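Rab GTPase binding effector protein 1 (PDB 1TU3) probably acts as an effector of Rab GTPases, using a paired coiled-coil helix to bind the GTPase. Local coordinates at residues Arg53-Ser57 / Leu58-Arg62; Leu28-Ser31 / Glu32-Arg36. All blocks are in the same frame, centred on the assembly; numbering follows the deposited sequence.

Contact 1 of 2, residues Arg53-Ser57 / Leu58-Arg62; sequences RQADS and LERIR
Ser57 receives the backbone amide of Arg60 on its side-chain hydroxyl, with Arg60 N 3.2 Å from Ser57 OG and an N-H...O angle of 144°. The hydroxyl can reach this amide because OG is turned in between the backbone N and the carbonyl carbon of its own residue (chi1 60°), which aims it along the first turn of helix 58-64. The Ser57 carbonyl is held less firmly. Two weak bonds converge on its oxygen, one from Arg60 N and one from Ile61 N, the latter at 3.4 Å from Ser57 O and bent to 136°.

The tight side of the contact lies beneath Ala55. Its methyl group sits over the start of the second helix, 3.5 Å from Ala55 CB to Ile61 CG1 and 3.6 Å from the same CB to Arg60 CG, so one small side chain touches two consecutive helical residues. Ile61 CG1 also comes within 3.5 Å of Ser57 O, and the isoleucine is buried. This is a helical hairpin (alpha-alpha hairpin) in which Ser57 is the N-cap of the returning helix and the Ala55-Ser57 link turns the chain back from helix 20-54. At the end of that first helix Arg53 forms a salt bridge with Glu50 and packs on Leu65 of the second subunit. Across the assembly Leu58 and Ile61 pack on their own counterparts, Leu58 and Ile61 of the second subunit.

The solvent side is looser. The side chain of Arg60 touches through CB and CG: beyond CG the chain bends at chi2 and chi3, carrying the guanidinium away from the turn. Glu59 is extended and leads its carboxylate outward too, its CB lying 4.0 Å from Ser57 OG.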
# COMPACT_ATOMS: atom_id res chain seq x y z
N ARG G 53 -2.73 13.12 9.54
CA ARG G 53 -3.67 13.08 10.65
C ARG G 53 -3.18 13.94 11.81
O ARG G 53 -3.97 14.40 12.63
CB ARG G 53 -3.82 11.63 11.13
CG ARG G 53 -5.26 11.21 11.38
CD ARG G 53 -5.48 10.77 12.80
NE ARG G 53 -4.57 9.71 13.21
CZ ARG G 53 -4.54 9.20 14.44
NH1 ARG G 53 -5.37 9.65 15.37
NH2 ARG G 53 -3.67 8.24 14.76
N GLN G 54 -1.87 14.14 11.88
CA GLN G 54 -1.29 14.90 12.97
C GLN G 54 -1.04 16.35 12.57
O GLN G 54 -0.65 17.16 13.40
CB GLN G 54 0.03 14.25 13.41
CG GLN G 54 -0.10 12.83 13.94
CD GLN G 54 -1.00 12.74 15.15
OE1 GLN G 54 -0.91 13.57 16.06
NE2 GLN G 54 -1.85 11.73 15.19
N ALA G 55 -1.26 16.68 11.30
CA ALA G 55 -0.90 18.01 10.85
C ALA G 55 -1.82 19.05 11.49
O ALA G 55 -3.02 18.84 11.64
CB ALA G 55 -0.99 18.11 9.33
N ASP G 56 -1.22 20.17 11.88
CA ASP G 56 -1.96 21.26 12.50
C ASP G 56 -2.71 22.10 11.46
O ASP G 56 -3.93 22.26 11.53
CB ASP G 56 -1.00 22.16 13.27
CG ASP G 56 -1.65 23.44 13.73
OD1 ASP G 56 -2.63 23.37 14.49
OD2 ASP G 56 -1.18 24.53 13.32
N SER G 57 -1.97 22.63 10.49
CA SER G 57 -2.55 23.53 9.51
C SER G 57 -2.72 22.84 8.16
O SER G 57 -2.13 21.79 7.91
CB SER G 57 -1.65 24.76 9.34
OG SER G 57 -0.36 24.38 8.91
N LEU G 58 -3.53 23.44 7.29
CA LEU G 58 -3.74 22.92 5.94
C LEU G 58 -2.46 23.07 5.11
O LEU G 58 -2.22 22.32 4.17
CB LEU G 58 -4.88 23.67 5.26
CG LEU G 58 -5.67 22.88 4.22
CD1 LEU G 58 -6.84 22.17 4.89
CD2 LEU G 58 -6.17 23.82 3.15
N GLU G 59 -1.65 24.06 5.46
CA GLU G 59 -0.39 24.28 4.78
C GLU G 59 0.62 23.20 5.17
O GLU G 59 1.50 22.84 4.37
CB GLU G 59 0.16 25.66 5.13
CG GLU G 59 1.30 26.13 4.25
CD GLU G 59 1.81 27.49 4.65
OE1 GLU G 59 0.98 28.42 4.76
OE2 GLU G 59 3.04 27.63 4.86
N ARG G 60 0.51 22.69 6.39
CA ARG G 60 1.32 21.57 6.82
C ARG G 60 0.99 20.32 5.99
O ARG G 60 1.86 19.50 5.69
CB ARG G 60 1.08 21.26 8.29
CG ARG G 60 1.98 20.13 8.84
CD ARG G 60 3.41 20.58 9.11
NE ARG G 60 3.95 21.40 8.02
CZ ARG G 60 4.89 22.33 8.17
NH1 ARG G 60 5.42 22.58 9.37
NH2 ARG G 60 5.28 23.05 7.11
N ILE G 61 -0.27 20.17 5.61
CA ILE G 61 -0.68 18.97 4.91
C ILE G 61 -0.12 18.95 3.49
O ILE G 61 0.32 17.89 3.01
CB ILE G 61 -2.20 18.87 4.90
CG1 ILE G 61 -2.68 18.70 6.33
CG2 ILE G 61 -2.64 17.70 4.05
CD1 ILE G 61 -4.18 18.66 6.49
N ARG G 62 -0.10 20.11 2.83
CA ARG G 62 0.45 20.21 1.49
C ARG G 62 1.92 19.83 1.46
O ARG G 62 2.39 19.23 0.50
CB ARG G 62 0.30 21.62 0.92
CG ARG G 62 -1.09 22.00 0.41
CD ARG G 62 -1.03 23.27 -0.47
NE ARG G 62 -0.59 24.48 0.25
CZ ARG G 62 -1.38 25.20 1.05
NH1 ARG G 62 -2.64 24.85 1.25
NH2 ARG G 62 -0.89 26.27 1.66

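Contact 2 of 2, residues Leu28-Ser31 / Glu32-Arg36; sequences LDVS and EQVQR
Glu32 N donates to Leu28 O at 2.8 Å, and this bond opens a ladder of four i to i+4 backbone bonds completed by Gln33 to Asp29, Val34 to Val30 and Gln35 to Ser31. The second is the most bent, with an N-H...O angle of 144° at Asp29 O. Ser31, Glu32 and Gln35 look across to the second subunit: Ser31 OG bonds to Ser31 OG of that subunit, Glu32 OE2 to the same hydroxyl, and Gln35 NE2 to Ser31 O of the second subunit.

Around these polar links the packing is modest. Glu32 places CG beside its own backbone N (chi1 -65°), which lays the methylene 3.3 Å from Leu28 O before the chain bends at chi2. Leu28 CG and Glu32 CG are 4.3 Å apart. Two residues further on, Val34 CG2 comes 3.2 Å from Val30 O, whereas the two valines meet more loosely, 4.4 Å between Val30 CG1 and Val34 CG2. Val30 and Gln33 each pack on a basic side chain of the chain of another protein. Regular helix with a buried face turned to its twin is the arrangement of a parallel two-stranded coiled coil.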
# COMPACT_ATOMS: atom_id res chain seq x y z
N LEU G 28 8.88 -17.59 -7.88
CA LEU G 28 8.71 -17.29 -6.46
C LEU G 28 9.54 -16.07 -6.03
O LEU G 28 9.05 -15.20 -5.32
CB LEU G 28 9.13 -18.48 -5.63
CG LEU G 28 9.25 -18.25 -4.13
CD1 LEU G 28 7.89 -18.35 -3.45
CD2 LEU G 28 10.21 -19.29 -3.58
N ASP G 29 10.80 -16.04 -6.44
CA ASP G 29 11.70 -15.01 -5.97
C ASP G 29 11.28 -13.64 -6.48
O ASP G 29 11.41 -12.64 -5.77
CB ASP G 29 13.13 -15.32 -6.43
CG ASP G 29 13.63 -16.66 -5.91
OD1 ASP G 29 13.58 -16.87 -4.68
OD2 ASP G 29 14.06 -17.50 -6.74
N VAL G 30 10.76 -13.61 -7.71
CA VAL G 30 10.28 -12.37 -8.31
C VAL G 30 9.02 -11.95 -7.57
O VAL G 30 8.82 -10.79 -7.23
CB VAL G 30 9.99 -12.59 -9.82
CG1 VAL G 30 9.25 -11.40 -10.42
CG2 VAL G 30 11.31 -12.79 -10.54
N SER G 31 8.17 -12.93 -7.30
CA SER G 31 7.01 -12.73 -6.49
C SER G 31 7.39 -12.07 -5.16
O SER G 31 6.81 -11.05 -4.79
CB SER G 31 6.33 -14.09 -6.26
OG SER G 31 5.26 -14.00 -5.37
N GLU G 32 8.36 -12.63 -4.45
CA GLU G 32 8.78 -12.11 -3.16
C GLU G 32 9.34 -10.70 -3.31
O GLU G 32 9.17 -9.84 -2.45
CB GLU G 32 9.85 -13.01 -2.55
CG GLU G 32 9.38 -14.42 -2.18
CD GLU G 32 8.71 -14.49 -0.82
OE1 GLU G 32 9.43 -14.43 0.20
OE2 GLU G 32 7.46 -14.59 -0.77
N GLN G 33 10.01 -10.46 -4.42
CA GLN G 33 10.57 -9.15 -4.66
C GLN G 33 9.45 -8.09 -4.85
O GLN G 33 9.56 -6.97 -4.35
CB GLN G 33 11.47 -9.20 -5.88
CG GLN G 33 12.19 -7.93 -6.15
CD GLN G 33 12.91 -7.99 -7.47
OE1 GLN G 33 13.52 -9.01 -7.79
NE2 GLN G 33 12.84 -6.90 -8.24
N VAL G 34 8.39 -8.45 -5.57
CA VAL G 34 7.30 -7.53 -5.83
C VAL G 34 6.58 -7.28 -4.50
O VAL G 34 6.22 -6.16 -4.16
CB VAL G 34 6.33 -8.12 -6.87
CG1 VAL G 34 5.09 -7.22 -7.04
CG2 VAL G 34 7.04 -8.28 -8.17
N GLN G 35 6.41 -8.36 -3.76
CA GLN G 35 5.73 -8.32 -2.50
C GLN G 35 6.34 -7.26 -1.59
O GLN G 35 5.62 -6.44 -1.00
CB GLN G 35 5.87 -9.67 -1.85
CG GLN G 35 5.03 -9.82 -0.64
CD GLN G 35 5.32 -11.12 0.04
OE1 GLN G 35 6.27 -11.23 0.80
NE2 GLN G 35 4.52 -12.13 -0.26
N ARG G 36 7.66 -7.29 -1.48
CA ARG G 36 8.40 -6.38 -0.62
C ARG G 36 8.30 -4.93 -1.07
O ARG G 36 8.30 -4.02 -0.24
CB ARG G 36 9.86 -6.80 -0.54
CG ARG G 36 10.06 -8.03 0.35
CD ARG G 36 11.53 -8.24 0.72
NE ARG G 36 12.37 -8.51 -0.46
CZ ARG G 36 12.45 -9.69 -1.07
NH1 ARG G 36 11.74 -10.73 -0.63
NH2 ARG G 36 13.23 -9.83 -2.14

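In the fold
Both contacts draw on helix 20-54 and both touch the second subunit, yet they lie on opposite sides of the chain's centre, with their own centres about 35 Å apart and nearest atoms about 23 Å apart. Contact 2, partly buried, falls within the long helix, where regular backbone bonding is joined by polar links between subunits. Contact 1 is a surface contact at the far end, where that helix gives way to helix 58-64; its bonding is a cap supported by weak carbonyl bonds, and it meets the second subunit through apolar packing. Serine serves differently in each: Ser57 caps a helix within its own chain, Ser31 bonds across the dimer.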